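PDB 3GYK: 27kDa outer membrane protein from Silicibacter pomeroyi, which probably acts as a thiol-disulfide oxidoreductase of the DsbA-like thioredoxin family, this chain being the thioredoxin-like portion of the longer protein. Local coordinates for residues V24-F30 against T145-E151; S7-D11 against R55-R59; E43-L47 against V159-Q165; A50-V54 against V168-R172. All coordinates share one frame; numbering follows the deposited sequence.

Interaction 1 (V24-F30 against T145-E151); sequences VTVVEFF and TPSFVVE
Strand V24-F30, the middle strand of the thioredoxin-fold sheet, runs antiparallel to strand S147-V150 and exchanges backbone bonds with it at the hydrogen-bonded pairs V27-V149 and F29-S147. V27 N reaches V149 O at 2.8 Å, and F29 N reaches S147 O at 2.9 Å. The ladder is carried one step past the strand by E151: its N bonds T25 O, and its side chain folds back, bent at chi2 (-54°), to bring OE2 2.8 Å from T25 N. That bond is almost straight, and OE2 accepts with its anti lone pair; OE1 faces elsewhere, in a salt bridge with R5. At the other end the peptide bond before P146 is cis, the cis-proline loop of thioredoxin-like proteins, and the T145 side chain there touches C34 and C37 of the probable redox-active CxxC. T145 CG2 also lies 3.8 Å from F30 CA. On the face holding V26, E28, F148 and V150, the extended E28 side chain runs alongside the F148 ring, its CG 3.4 Å from CE1 and its carboxylate turned 31° from the ring plane. E28 sits six residues before C34, consistent with the buried acid found near the active site of DsbA and thioredoxin. V26 CG1 meets the same ring at CD1, 4.0 Å away. On the opposite face V27 and V149 lie side by side, V27 CB 3.9 Å from V149 CB. F29 shares that face; its ring has S147 O near its plane at the edge and meets F142 edge-to-face.

Interaction 2 (S7-D11 against R55-R59); sequences SLFND and RLVYR
F9 O is gripped by both terminal nitrogens of R55: NH2 lies 2.9 Å away, nearly in line with the carbonyl bond, and NH1 lies 3.0 Å away, tilted from the carbonyl plane. The oxygen lies in the guanidinium plane, at its edge, and the R55 chain, extended as far as NE, carries the group out from the strand to the last residue of helix 3-9. NH1 is shared with T25 OG1, which further fixes the rotation of the group. Two residues along the strand, V57 turns its CG1 to L8 O at 3.7 Å. R59 comes to the same helix end differently. Its chain bends at chi2 and chi3 (-50° and -44°), folding NH1 back to 2.8 Å from D11 OD2 in a salt bridge; OD2 lies in the guanidinium plane, while the nitrogen meets the carboxylate from above its plane. Water 1 accepts from R59 NH1 at 2.8 Å and donates to S7 O and L8 O, and water 2 joins R59 NH2 to D11 OD2. R59 NE is taken by S133 OG of helix 124-140, so this arginine ties the strand to two helices. The short N-terminal helix is thus laid over one face of the sheet, with F9 packed on T25 and V27. Its three last carbonyls all meet arginine, directly or through water, and two positive groups here would be expected to suit the partial negative charge of a helix C-terminus.

Interaction 3 (E43-L47 against V159-Q165); sequences EVQGL and VEQSQLQ
The amide of Q161 lies flat over the G46-L47 peptide, the two planes nearly parallel, with Q161 CD 3.4 Å from G46 C. OE1 comes equally close to G46 CA, an approach that depends on G46 having no side chain. The other flat group, the E43 carboxylate, is turned 45° from this amide; its OE1 takes the N-H of Q161 at 2.7 Å with the anti lone pair, and water 3 donates to both E43 OE1 and Q161 OE1. E43 bends at chi2 (-52°) to put that oxygen at the first turn of helix 161-174, whose N-cap position is E160. This is where the two helices on one side of the thioredoxin-fold sheet cross, their segments at -50° and 8.8 Å apart. With an alanine in place of E43, the Q161 N-H would probably lose its acceptor and the bridging water one of its holders. Toward the sheet the contact becomes apolar: L47 CD2 meets L164 CB at 4.0 Å, crossing at about a right angle, and V44 CG2 touches L164 CD1. L47 CD1 rests 3.5 Å from Q165 OE1, while Q165 NE2 bonds to D51 and D169.

Interaction 4 (A50-V54 against V168-R172); sequences ADPNV and VDRAR
V168 begins the contact by turning its side chain to the loop: CG1, trans to the backbone N (chi1 164°), packs 3.9 Å from V54 CG2 and 3.5 Å from D51 OD2. D169, next in the helix, faces the same loop without touching it; its OD1 and D51 OD2 are two like charges 4.6 Å apart, and both accept from Q165 NE2, which would offset some of their repulsion. One turn after V168 comes R172, whose extended chain brings the guanidinium back over V168, so that CG1 lies against one face of it, offset toward the rim. The edge of the group takes D51 with two nitrogens, one for each oxygen: NH1 to OD2 at 2.8 Å, on the syn lone pair, and NH2 to OD1 at 3.0 Å. The carboxylate is twisted 48° from the guanidinium, leaving this two-bond salt bridge well short of coplanar. NH2 also makes a weak bond to N53 O at 3.1 Å, and NE forms a salt bridge with D23. D51 OD1 accepts from N53 N as well, the bond of an Asx turn that helps set the type I turn from D51 to V54. An alanine at D51 would probably undo this Asx turn and leave R172 to D23 and the weak N53 bond, with Q165 short of one acceptor. The turn links helix 35-50 to strand 54-60, and helix 161-174 packs beside it, V168 and R172 both reaching V24 on the neighbouring strand 24-30.

How the interactions relate
Interaction 1 pairs strands 24-30 and 147-150 within the sheet; interaction 2, centred about 8 Å away, sets helix 3-9 against strand 54-60, the other neighbour of strand 24-30. Interactions 3 and 4 pack helix 161-174 on helix 35-50 and on the turn after it; their centres are about 10 Å apart, and Q165 NE2 to D51 OD2 connects them. F148 and V24 pack into interactions 3 and 4 respectively. Helix 35-50, the turn at 50-54 and strand 54-60 follow one another in the chain, and every pair of contacts crosses along it; the N-terminal helix 3-9 and the C-terminal helix 161-174 both pack on this one thioredoxin-like core.

Interaction 1 (V24-F30 against T145-E151)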
loop_
_atom_site.group_PDB
_atom_site.type_symbol
_atom_site.label_atom_id
_atom_site.label_comp_id
_atom_site.label_asym_id
_atom_site.label_seq_id
_atom_site.Cartn_x
_atom_site.Cartn_y
_atom_site.Cartn_z
ATOM N N VAL A 24 -6.727 1.048 -15.519
ATOM C CA VAL A 24 -7.153 1.855 -14.357
ATOM C C VAL A 24 -6.163 1.602 -13.227
ATOM O O VAL A 24 -5.898 0.429 -12.866
ATOM C CB VAL A 24 -8.575 1.495 -13.912
ATOM C CG1 VAL A 24 -8.961 2.202 -12.589
ATOM C CG2 VAL A 24 -9.550 1.845 -14.997
ATOM N N THR A 25 -5.610 2.686 -12.674
ATOM C CA THR A 25 -4.766 2.591 -11.472
ATOM C C THR A 25 -5.538 2.940 -10.209
ATOM O O THR A 25 -6.197 3.996 -10.145
ATOM C CB THR A 25 -3.529 3.516 -11.571
ATOM O OG1 THR A 25 -2.729 3.094 -12.672
ATOM C CG2 THR A 25 -2.659 3.428 -10.302
ATOM N N VAL A 26 -5.453 2.049 -9.223
ATOM C CA VAL A 26 -5.991 2.305 -7.882
ATOM C C VAL A 26 -4.814 2.517 -6.960
ATOM O O VAL A 26 -3.917 1.664 -6.911
ATOM C CB VAL A 26 -6.850 1.117 -7.365
ATOM C CG1 VAL A 26 -7.215 1.318 -5.877
ATOM C CG2 VAL A 26 -8.091 0.949 -8.228
ATOM N N VAL A 27 -4.780 3.647 -6.257
ATOM C CA VAL A 27 -3.713 3.863 -5.279
ATOM C C VAL A 27 -4.305 3.698 -3.887
ATOM O O VAL A 27 -5.369 4.247 -3.626
ATOM C CB VAL A 27 -3.134 5.296 -5.403
ATOM C CG1 VAL A 27 -1.996 5.488 -4.415
ATOM C CG2 VAL A 27 -2.644 5.557 -6.864
ATOM N N GLU A 28 -3.632 2.969 -2.990
ATOM C CA GLU A 28 -4.118 2.881 -1.607
ATOM C C GLU A 28 -3.043 3.442 -0.683
ATOM O O GLU A 28 -1.856 3.120 -0.836
ATOM C CB GLU A 28 -4.376 1.416 -1.207
ATOM C CG GLU A 28 -4.965 1.331 0.220
ATOM C CD GLU A 28 -5.199 -0.092 0.741
ATOM O OE1 GLU A 28 -4.999 -1.064 -0.014
ATOM O OE2 GLU A 28 -5.550 -0.213 1.959
ATOM N N PHE A 29 -3.474 4.284 0.258
ATOM C CA PHE A 29 -2.613 4.798 1.331
ATOM C C PHE A 29 -3.028 4.020 2.579
ATOM O O PHE A 29 -4.218 4.001 2.942
ATOM C CB PHE A 29 -2.922 6.279 1.572
ATOM C CG PHE A 29 -2.374 7.234 0.506
ATOM C CD1 PHE A 29 -1.365 8.150 0.821
ATOM C CD2 PHE A 29 -2.923 7.253 -0.796
ATOM C CE1 PHE A 29 -0.877 9.055 -0.128
ATOM C CE2 PHE A 29 -2.449 8.162 -1.760
ATOM C CZ PHE A 29 -1.419 9.049 -1.442
ATOM N N PHE A 30 -2.069 3.416 3.278
ATOM C CA PHE A 30 -2.450 2.533 4.388
ATOM C C PHE A 30 -1.381 2.476 5.490
ATOM O O PHE A 30 -0.234 2.913 5.289
ATOM C CB PHE A 30 -2.681 1.095 3.858
ATOM C CG PHE A 30 -1.487 0.535 3.134
ATOM C CD1 PHE A 30 -0.430 -0.017 3.840
ATOM C CD2 PHE A 30 -1.404 0.614 1.735
ATOM C CE1 PHE A 30 0.695 -0.514 3.179
ATOM C CE2 PHE A 30 -0.261 0.135 1.064
ATOM C CZ PHE A 30 0.774 -0.438 1.787
ATOM N N THR A 145 -6.092 6.880 7.163
ATOM C CA THR A 145 -6.069 5.669 6.326
ATOM C C THR A 145 -7.275 4.786 6.668
ATOM O O THR A 145 -7.776 4.869 7.791
ATOM C CB THR A 145 -4.788 4.847 6.591
ATOM O OG1 THR A 145 -4.717 4.549 7.992
ATOM C CG2 THR A 145 -3.562 5.657 6.227
ATOM N N PRO A 146 -7.770 3.972 5.706
ATOM C CA PRO A 146 -7.339 3.894 4.294
ATOM C C PRO A 146 -7.886 5.049 3.476
ATOM O O PRO A 146 -9.000 5.548 3.779
ATOM C CB PRO A 146 -7.933 2.541 3.807
ATOM C CG PRO A 146 -9.138 2.348 4.662
ATOM C CD PRO A 146 -8.866 3.026 6.003
ATOM N N SER A 147 -7.103 5.528 2.505
ATOM C CA SER A 147 -7.642 6.436 1.470
ATOM C C SER A 147 -7.215 5.918 0.097
ATOM O O SER A 147 -6.126 5.359 -0.061
ATOM C CB SER A 147 -7.144 7.872 1.653
ATOM O OG SER A 147 -7.670 8.488 2.828
ATOM N N PHE A 148 -8.077 6.113 -0.896
ATOM C CA PHE A 148 -7.824 5.582 -2.231
ATOM C C PHE A 148 -7.896 6.670 -3.300
ATOM O O PHE A 148 -8.611 7.662 -3.176
ATOM C CB PHE A 148 -8.868 4.504 -2.591
ATOM C CG PHE A 148 -8.820 3.286 -1.710
ATOM C CD1 PHE A 148 -8.027 2.197 -2.050
ATOM C CD2 PHE A 148 -9.608 3.212 -0.565
ATOM C CE1 PHE A 148 -7.998 1.027 -1.231
ATOM C CE2 PHE A 148 -9.579 2.075 0.260
ATOM C CZ PHE A 148 -8.755 0.975 -0.080
ATOM N N VAL A 149 -7.162 6.435 -4.384
ATOM C CA VAL A 149 -7.342 7.186 -5.631
ATOM C C VAL A 149 -7.726 6.135 -6.648
ATOM O O VAL A 149 -7.126 5.052 -6.679
ATOM C CB VAL A 149 -6.000 7.835 -6.111
ATOM C CG1 VAL A 149 -6.192 8.584 -7.436
ATOM C CG2 VAL A 149 -5.424 8.780 -5.042
ATOM N N VAL A 150 -8.735 6.422 -7.466
ATOM C CA VAL A 150 -9.107 5.521 -8.553
ATOM C C VAL A 150 -9.103 6.386 -9.811
ATOM O O VAL A 150 -10.079 7.108 -10.074
ATOM C CB VAL A 150 -10.503 4.864 -8.374
ATOM C CG1 VAL A 150 -10.798 3.880 -9.568
ATOM C CG2 VAL A 150 -10.588 4.150 -6.998
ATOM N N GLU A 151 -7.990 6.325 -10.557
ATOM C CA GLU A 151 -7.756 7.201 -11.731
ATOM C C GLU A 151 -7.940 8.654 -11.287
ATOM O O GLU A 151 -7.214 9.109 -10.428
ATOM C CB GLU A 151 -8.650 6.868 -12.940
ATOM C CG GLU A 151 -8.176 5.765 -13.840
ATOM C CD GLU A 151 -6.754 5.938 -14.379
ATOM O OE1 GLU A 151 -6.523 6.805 -15.236
ATOM O OE2 GLU A 151 -5.896 5.143 -13.999
#

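Interaction 2 (S7-D11 against R55-R59)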
loop_
_atom_site.group_PDB
_atom_site.type_symbol
_atom_site.label_atom_id
_atom_site.label_comp_id
_atom_site.label_asym_id
_atom_site.label_seq_id
_atom_site.Cartn_x
_atom_site.Cartn_y
_atom_site.Cartn_z
ATOM N N SER A 7 3.255 11.679 -10.487
ATOM C CA SER A 7 3.600 11.433 -9.076
ATOM C C SER A 7 2.766 10.317 -8.474
ATOM O O SER A 7 3.257 9.566 -7.629
ATOM C CB SER A 7 3.409 12.689 -8.230
ATOM O OG SER A 7 4.065 13.779 -8.825
ATOM N N LEU A 8 1.506 10.212 -8.897
ATOM C CA LEU A 8 0.614 9.226 -8.294
ATOM C C LEU A 8 0.790 7.848 -8.906
ATOM O O LEU A 8 0.784 6.831 -8.203
ATOM C CB LEU A 8 -0.850 9.641 -8.399
ATOM C CG LEU A 8 -1.255 10.710 -7.380
ATOM C CD1 LEU A 8 -2.620 11.236 -7.742
ATOM C CD2 LEU A 8 -1.239 10.117 -5.967
ATOM N N PHE A 9 0.918 7.813 -10.225
ATOM C CA PHE A 9 0.801 6.534 -10.904
ATOM C C PHE A 9 2.117 6.017 -11.446
ATOM O O PHE A 9 2.213 4.809 -11.735
ATOM C CB PHE A 9 -0.212 6.626 -12.050
ATOM C CG PHE A 9 -1.615 7.078 -11.630
ATOM C CD1 PHE A 9 -2.153 6.741 -10.397
ATOM C CD2 PHE A 9 -2.405 7.801 -12.525
ATOM C CE1 PHE A 9 -3.442 7.156 -10.038
ATOM C CE2 PHE A 9 -3.705 8.216 -12.176
ATOM C CZ PHE A 9 -4.211 7.898 -10.930
ATOM N N ASN A 10 3.123 6.885 -11.591
ATOM C CA ASN A 10 4.385 6.453 -12.216
ATOM C C ASN A 10 5.653 6.629 -11.371
ATOM O O ASN A 10 6.753 6.838 -11.897
ATOM C CB ASN A 10 4.540 7.136 -13.559
ATOM C CG ASN A 10 3.428 6.759 -14.529
ATOM O OD1 ASN A 10 2.834 7.627 -15.152
ATOM N ND2 ASN A 10 3.162 5.459 -14.677
ATOM N N ASP A 11 5.495 6.542 -10.062
ATOM C CA ASP A 11 6.635 6.661 -9.153
ATOM C C ASP A 11 7.348 5.297 -9.022
ATOM O O ASP A 11 6.750 4.325 -8.527
ATOM C CB ASP A 11 6.075 7.119 -7.785
ATOM C CG ASP A 11 7.161 7.320 -6.741
ATOM O OD1 ASP A 11 8.297 6.875 -6.989
ATOM O OD2 ASP A 11 6.840 7.891 -5.668
ATOM N N ARG A 55 -4.427 -1.948 -12.121
ATOM C CA ARG A 55 -3.102 -1.741 -11.610
ATOM C C ARG A 55 -3.235 -1.153 -10.207
ATOM O O ARG A 55 -3.991 -0.202 -10.017
ATOM C CB ARG A 55 -2.479 -0.674 -12.473
ATOM C CG ARG A 55 -1.061 -0.381 -12.225
ATOM C CD ARG A 55 -0.667 0.347 -13.521
ATOM N NE ARG A 55 0.706 0.759 -13.424
ATOM C CZ ARG A 55 1.093 1.892 -12.862
ATOM N NH1 ARG A 55 0.186 2.751 -12.403
ATOM N NH2 ARG A 55 2.391 2.165 -12.791
ATOM N N LEU A 56 -2.476 -1.674 -9.248
ATOM C CA LEU A 56 -2.628 -1.247 -7.847
ATOM C C LEU A 56 -1.319 -0.682 -7.304
ATOM O O LEU A 56 -0.318 -1.401 -7.243
ATOM C CB LEU A 56 -3.060 -2.440 -7.004
ATOM C CG LEU A 56 -3.133 -2.240 -5.499
ATOM C CD1 LEU A 56 -4.310 -1.345 -5.201
ATOM C CD2 LEU A 56 -3.335 -3.588 -4.870
ATOM N N VAL A 57 -1.331 0.599 -6.916
ATOM C CA VAL A 57 -0.113 1.317 -6.491
ATOM C C VAL A 57 -0.224 1.523 -4.976
ATOM O O VAL A 57 -1.262 1.976 -4.470
ATOM C CB VAL A 57 0.070 2.678 -7.237
ATOM C CG1 VAL A 57 1.140 3.565 -6.533
ATOM C CG2 VAL A 57 0.461 2.437 -8.707
ATOM N N TYR A 58 0.848 1.214 -4.254
ATOM C CA TYR A 58 0.813 1.339 -2.795
ATOM C C TYR A 58 1.604 2.523 -2.265
ATOM O O TYR A 58 2.777 2.725 -2.645
ATOM C CB TYR A 58 1.351 0.054 -2.171
ATOM C CG TYR A 58 0.342 -1.065 -2.045
ATOM C CD1 TYR A 58 -0.997 -0.892 -2.396
ATOM C CD2 TYR A 58 0.720 -2.273 -1.505
ATOM C CE1 TYR A 58 -1.937 -1.924 -2.212
ATOM C CE2 TYR A 58 -0.201 -3.305 -1.329
ATOM C CZ TYR A 58 -1.522 -3.121 -1.673
ATOM O OH TYR A 58 -2.413 -4.153 -1.496
ATOM N N ARG A 59 0.973 3.290 -1.367
ATOM C CA ARG A 59 1.657 4.318 -0.609
ATOM C C ARG A 59 1.644 3.886 0.869
ATOM O O ARG A 59 0.580 3.876 1.539
ATOM C CB ARG A 59 0.940 5.683 -0.711
ATOM C CG ARG A 59 0.885 6.327 -2.130
ATOM C CD ARG A 59 2.235 6.389 -2.875
ATOM N NE ARG A 59 3.372 6.835 -2.067
ATOM C CZ ARG A 59 4.541 7.191 -2.595
ATOM N NH1 ARG A 59 4.682 7.202 -3.943
ATOM N NH2 ARG A 59 5.582 7.483 -1.801
HETATM O O HOH W 1 2.839 7.290 -6.019
HETATM O O HOH W 2 8.098 7.796 -3.301
#

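Interaction 3 (E43-L47 against V159-Q165)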
loop_
_atom_site.group_PDB
_atom_site.type_symbol
_atom_site.label_atom_id
_atom_site.label_comp_id
_atom_site.label_asym_id
_atom_site.label_seq_id
_atom_site.Cartn_x
_atom_site.Cartn_y
_atom_site.Cartn_z
ATOM N N GLU A 43 -11.023 -6.714 0.426
ATOM C CA GLU A 43 -11.754 -5.978 -0.615
ATOM C C GLU A 43 -10.847 -5.681 -1.805
ATOM O O GLU A 43 -11.243 -5.914 -2.959
ATOM C CB GLU A 43 -12.317 -4.660 -0.056
ATOM C CG GLU A 43 -13.150 -4.874 1.222
ATOM C CD GLU A 43 -14.245 -5.926 1.067
ATOM O OE1 GLU A 43 -14.952 -5.952 0.033
ATOM O OE2 GLU A 43 -14.415 -6.749 1.992
ATOM N N VAL A 44 -9.641 -5.223 -1.505
ATOM C CA VAL A 44 -8.634 -4.919 -2.546
ATOM C C VAL A 44 -8.164 -6.219 -3.214
ATOM O O VAL A 44 -8.130 -6.306 -4.462
ATOM C CB VAL A 44 -7.450 -4.115 -1.990
ATOM C CG1 VAL A 44 -6.400 -3.839 -3.086
ATOM C CG2 VAL A 44 -7.916 -2.775 -1.403
ATOM N N GLN A 45 -7.865 -7.262 -2.420
ATOM C CA GLN A 45 -7.528 -8.572 -3.024
ATOM C C GLN A 45 -8.653 -9.079 -3.919
ATOM O O GLN A 45 -8.409 -9.629 -5.006
ATOM C CB GLN A 45 -7.249 -9.635 -1.956
ATOM C CG GLN A 45 -5.953 -9.465 -1.191
ATOM C CD GLN A 45 -5.727 -10.588 -0.155
ATOM O OE1 GLN A 45 -6.679 -11.161 0.356
ATOM N NE2 GLN A 45 -4.472 -10.884 0.158
ATOM N N GLY A 46 -9.889 -8.904 -3.460
ATOM C CA GLY A 46 -11.055 -9.307 -4.231
ATOM C C GLY A 46 -11.143 -8.570 -5.560
ATOM O O GLY A 46 -11.363 -9.187 -6.605
ATOM N N LEU A 47 -10.970 -7.254 -5.510
ATOM C CA LEU A 47 -10.959 -6.439 -6.725
ATOM C C LEU A 47 -9.935 -6.958 -7.748
ATOM O O LEU A 47 -10.298 -7.190 -8.891
ATOM C CB LEU A 47 -10.657 -4.983 -6.389
ATOM C CG LEU A 47 -10.494 -4.065 -7.604
ATOM C CD1 LEU A 47 -11.851 -3.814 -8.251
ATOM C CD2 LEU A 47 -9.866 -2.756 -7.138
ATOM N N VAL A 159 -13.772 1.376 1.572
ATOM C CA VAL A 159 -14.779 0.962 0.585
ATOM C C VAL A 159 -14.772 -0.556 0.417
ATOM O O VAL A 159 -13.712 -1.187 0.543
ATOM C CB VAL A 159 -14.583 1.625 -0.818
ATOM C CG1 VAL A 159 -15.305 2.998 -0.867
ATOM C CG2 VAL A 159 -13.086 1.743 -1.186
ATOM N N GLU A 160 -15.951 -1.114 0.132
ATOM C CA GLU A 160 -16.121 -2.531 -0.203
ATOM C C GLU A 160 -15.534 -2.811 -1.578
ATOM O O GLU A 160 -15.270 -1.890 -2.356
ATOM C CB GLU A 160 -17.615 -2.898 -0.240
ATOM C CG GLU A 160 -18.325 -2.866 1.091
ATOM C CD GLU A 160 -19.786 -3.229 0.960
ATOM O OE1 GLU A 160 -20.153 -3.915 -0.019
ATOM O OE2 GLU A 160 -20.573 -2.818 1.830
ATOM N N GLN A 161 -15.364 -4.091 -1.894
ATOM C CA GLN A 161 -14.960 -4.468 -3.252
ATOM C C GLN A 161 -15.933 -3.978 -4.327
ATOM O O GLN A 161 -15.492 -3.458 -5.352
ATOM C CB GLN A 161 -14.806 -5.969 -3.371
ATOM C CG GLN A 161 -14.472 -6.433 -4.806
ATOM C CD GLN A 161 -14.468 -7.955 -4.918
ATOM O OE1 GLN A 161 -14.337 -8.650 -3.909
ATOM N NE2 GLN A 161 -14.631 -8.482 -6.144
ATOM N N SER A 162 -17.226 -4.135 -4.102
ATOM C CA SER A 162 -18.215 -3.671 -5.088
ATOM C C SER A 162 -18.104 -2.159 -5.336
ATOM O O SER A 162 -18.336 -1.692 -6.435
ATOM C CB SER A 162 -19.643 -4.046 -4.681
ATOM O OG SER A 162 -19.955 -3.384 -3.466
ATOM N N GLN A 163 -17.729 -1.391 -4.306
ATOM C CA GLN A 163 -17.586 0.055 -4.476
ATOM C C GLN A 163 -16.319 0.412 -5.222
ATOM O O GLN A 163 -16.309 1.324 -6.067
ATOM C CB GLN A 163 -17.611 0.753 -3.109
ATOM C CG GLN A 163 -18.945 0.606 -2.400
ATOM C CD GLN A 163 -18.887 1.235 -1.008
ATOM O OE1 GLN A 163 -18.177 0.743 -0.116
ATOM N NE2 GLN A 163 -19.600 2.350 -0.833
ATOM N N LEU A 164 -15.248 -0.317 -4.935
ATOM C CA LEU A 164 -14.017 -0.185 -5.708
ATOM C C LEU A 164 -14.302 -0.533 -7.186
ATOM O O LEU A 164 -13.883 0.198 -8.087
ATOM C CB LEU A 164 -12.896 -1.101 -5.150
ATOM C CG LEU A 164 -12.305 -0.533 -3.841
ATOM C CD1 LEU A 164 -11.539 -1.592 -3.103
ATOM C CD2 LEU A 164 -11.399 0.673 -4.113
ATOM N N GLN A 165 -15.013 -1.633 -7.421
ATOM C CA GLN A 165 -15.304 -2.047 -8.796
ATOM C C GLN A 165 -16.143 -1.002 -9.517
ATOM O O GLN A 165 -15.897 -0.715 -10.694
ATOM C CB GLN A 165 -15.981 -3.425 -8.835
ATOM C CG GLN A 165 -16.145 -4.016 -10.236
ATOM C CD GLN A 165 -14.798 -4.400 -10.830
ATOM O OE1 GLN A 165 -14.187 -5.380 -10.400
ATOM N NE2 GLN A 165 -14.316 -3.614 -11.796
HETATM O O HOH W 3 -14.921 -8.925 -1.010
#

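Interaction 4 (A50-V54 against V168-R172)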
loop_
_atom_site.group_PDB
_atom_site.type_symbol
_atom_site.label_atom_id
_atom_site.label_comp_id
_atom_site.label_asym_id
_atom_site.label_seq_id
_atom_site.Cartn_x
_atom_site.Cartn_y
_atom_site.Cartn_z
ATOM N N ALA A 50 -10.889 -10.221 -9.339
ATOM C CA ALA A 50 -12.051 -10.110 -10.200
ATOM C C ALA A 50 -11.740 -9.367 -11.493
ATOM O O ALA A 50 -12.328 -9.665 -12.542
ATOM C CB ALA A 50 -13.156 -9.385 -9.450
ATOM N N ASP A 51 -10.820 -8.411 -11.407
ATOM C CA ASP A 51 -10.532 -7.488 -12.502
ATOM C C ASP A 51 -9.043 -7.525 -12.848
ATOM O O ASP A 51 -8.232 -6.870 -12.184
ATOM C CB ASP A 51 -10.932 -6.052 -12.115
ATOM C CG ASP A 51 -11.006 -5.121 -13.329
ATOM O OD1 ASP A 51 -10.206 -5.309 -14.282
ATOM O OD2 ASP A 51 -11.881 -4.210 -13.338
ATOM N N PRO A 52 -8.690 -8.287 -13.900
ATOM C CA PRO A 52 -7.290 -8.452 -14.270
ATOM C C PRO A 52 -6.720 -7.237 -15.006
ATOM O O PRO A 52 -5.587 -7.298 -15.487
ATOM C CB PRO A 52 -7.317 -9.671 -15.201
ATOM C CG PRO A 52 -8.657 -9.647 -15.839
ATOM C CD PRO A 52 -9.591 -9.063 -14.769
ATOM N N ASN A 53 -7.499 -6.161 -15.113
ATOM C CA ASN A 53 -7.047 -4.968 -15.828
ATOM C C ASN A 53 -6.896 -3.775 -14.876
ATOM O O ASN A 53 -6.960 -2.611 -15.288
ATOM C CB ASN A 53 -8.003 -4.669 -17.002
ATOM C CG ASN A 53 -7.354 -3.824 -18.097
ATOM O OD1 ASN A 53 -6.126 -3.797 -18.247
ATOM N ND2 ASN A 53 -8.187 -3.187 -18.912
ATOM N N VAL A 54 -6.709 -4.075 -13.589
ATOM C CA VAL A 54 -6.518 -3.043 -12.541
ATOM C C VAL A 54 -5.064 -3.102 -12.099
ATOM O O VAL A 54 -4.515 -4.173 -11.801
ATOM C CB VAL A 54 -7.452 -3.283 -11.330
ATOM C CG1 VAL A 54 -7.032 -2.424 -10.119
ATOM C CG2 VAL A 54 -8.929 -2.962 -11.702
ATOM N N VAL A 168 -13.844 1.764 -10.503
ATOM C CA VAL A 168 -13.034 1.320 -11.630
ATOM C C VAL A 168 -13.872 1.372 -12.916
ATOM O O VAL A 168 -13.419 1.899 -13.953
ATOM C CB VAL A 168 -12.487 -0.106 -11.392
ATOM C CG1 VAL A 168 -11.968 -0.741 -12.701
ATOM C CG2 VAL A 168 -11.387 -0.058 -10.343
ATOM N N ASP A 169 -15.084 0.810 -12.868
ATOM C CA ASP A 169 -15.939 0.787 -14.069
ATOM C C ASP A 169 -16.244 2.207 -14.562
ATOM O O ASP A 169 -16.262 2.475 -15.770
ATOM C CB ASP A 169 -17.258 0.029 -13.812
ATOM C CG ASP A 169 -17.046 -1.470 -13.543
ATOM O OD1 ASP A 169 -15.951 -2.020 -13.834
ATOM O OD2 ASP A 169 -17.993 -2.100 -13.029
ATOM N N ARG A 170 -16.494 3.110 -13.619
ATOM C CA ARG A 170 -16.809 4.517 -13.967
ATOM C C ARG A 170 -15.622 5.199 -14.642
ATOM O O ARG A 170 -15.793 5.952 -15.600
ATOM C CB ARG A 170 -17.230 5.307 -12.716
ATOM C CG ARG A 170 -18.685 5.127 -12.410
ATOM C CD ARG A 170 -19.105 5.740 -11.067
ATOM N NE ARG A 170 -20.357 5.112 -10.645
ATOM C CZ ARG A 170 -21.562 5.436 -11.121
ATOM N NH1 ARG A 170 -21.697 6.408 -12.025
ATOM N NH2 ARG A 170 -22.642 4.791 -10.687
ATOM N N ALA A 171 -14.426 4.908 -14.138
ATOM C CA ALA A 171 -13.196 5.450 -14.699
ATOM C C ALA A 171 -13.030 5.008 -16.138
ATOM O O ALA A 171 -12.655 5.804 -17.005
ATOM C CB ALA A 171 -11.965 5.035 -13.832
ATOM N N ARG A 172 -13.354 3.744 -16.410
ATOM C CA ARG A 172 -13.241 3.233 -17.777
ATOM C C ARG A 172 -14.262 3.886 -18.682
ATOM O O ARG A 172 -13.950 4.222 -19.823
ATOM C CB ARG A 172 -13.403 1.715 -17.819
ATOM C CG ARG A 172 -12.267 1.020 -17.143
ATOM C CD ARG A 172 -12.228 -0.462 -17.473
ATOM N NE ARG A 172 -11.077 -1.077 -16.815
ATOM C CZ ARG A 172 -11.161 -2.061 -15.920
ATOM N NH1 ARG A 172 -12.344 -2.598 -15.619
ATOM N NH2 ARG A 172 -10.056 -2.552 -15.380
#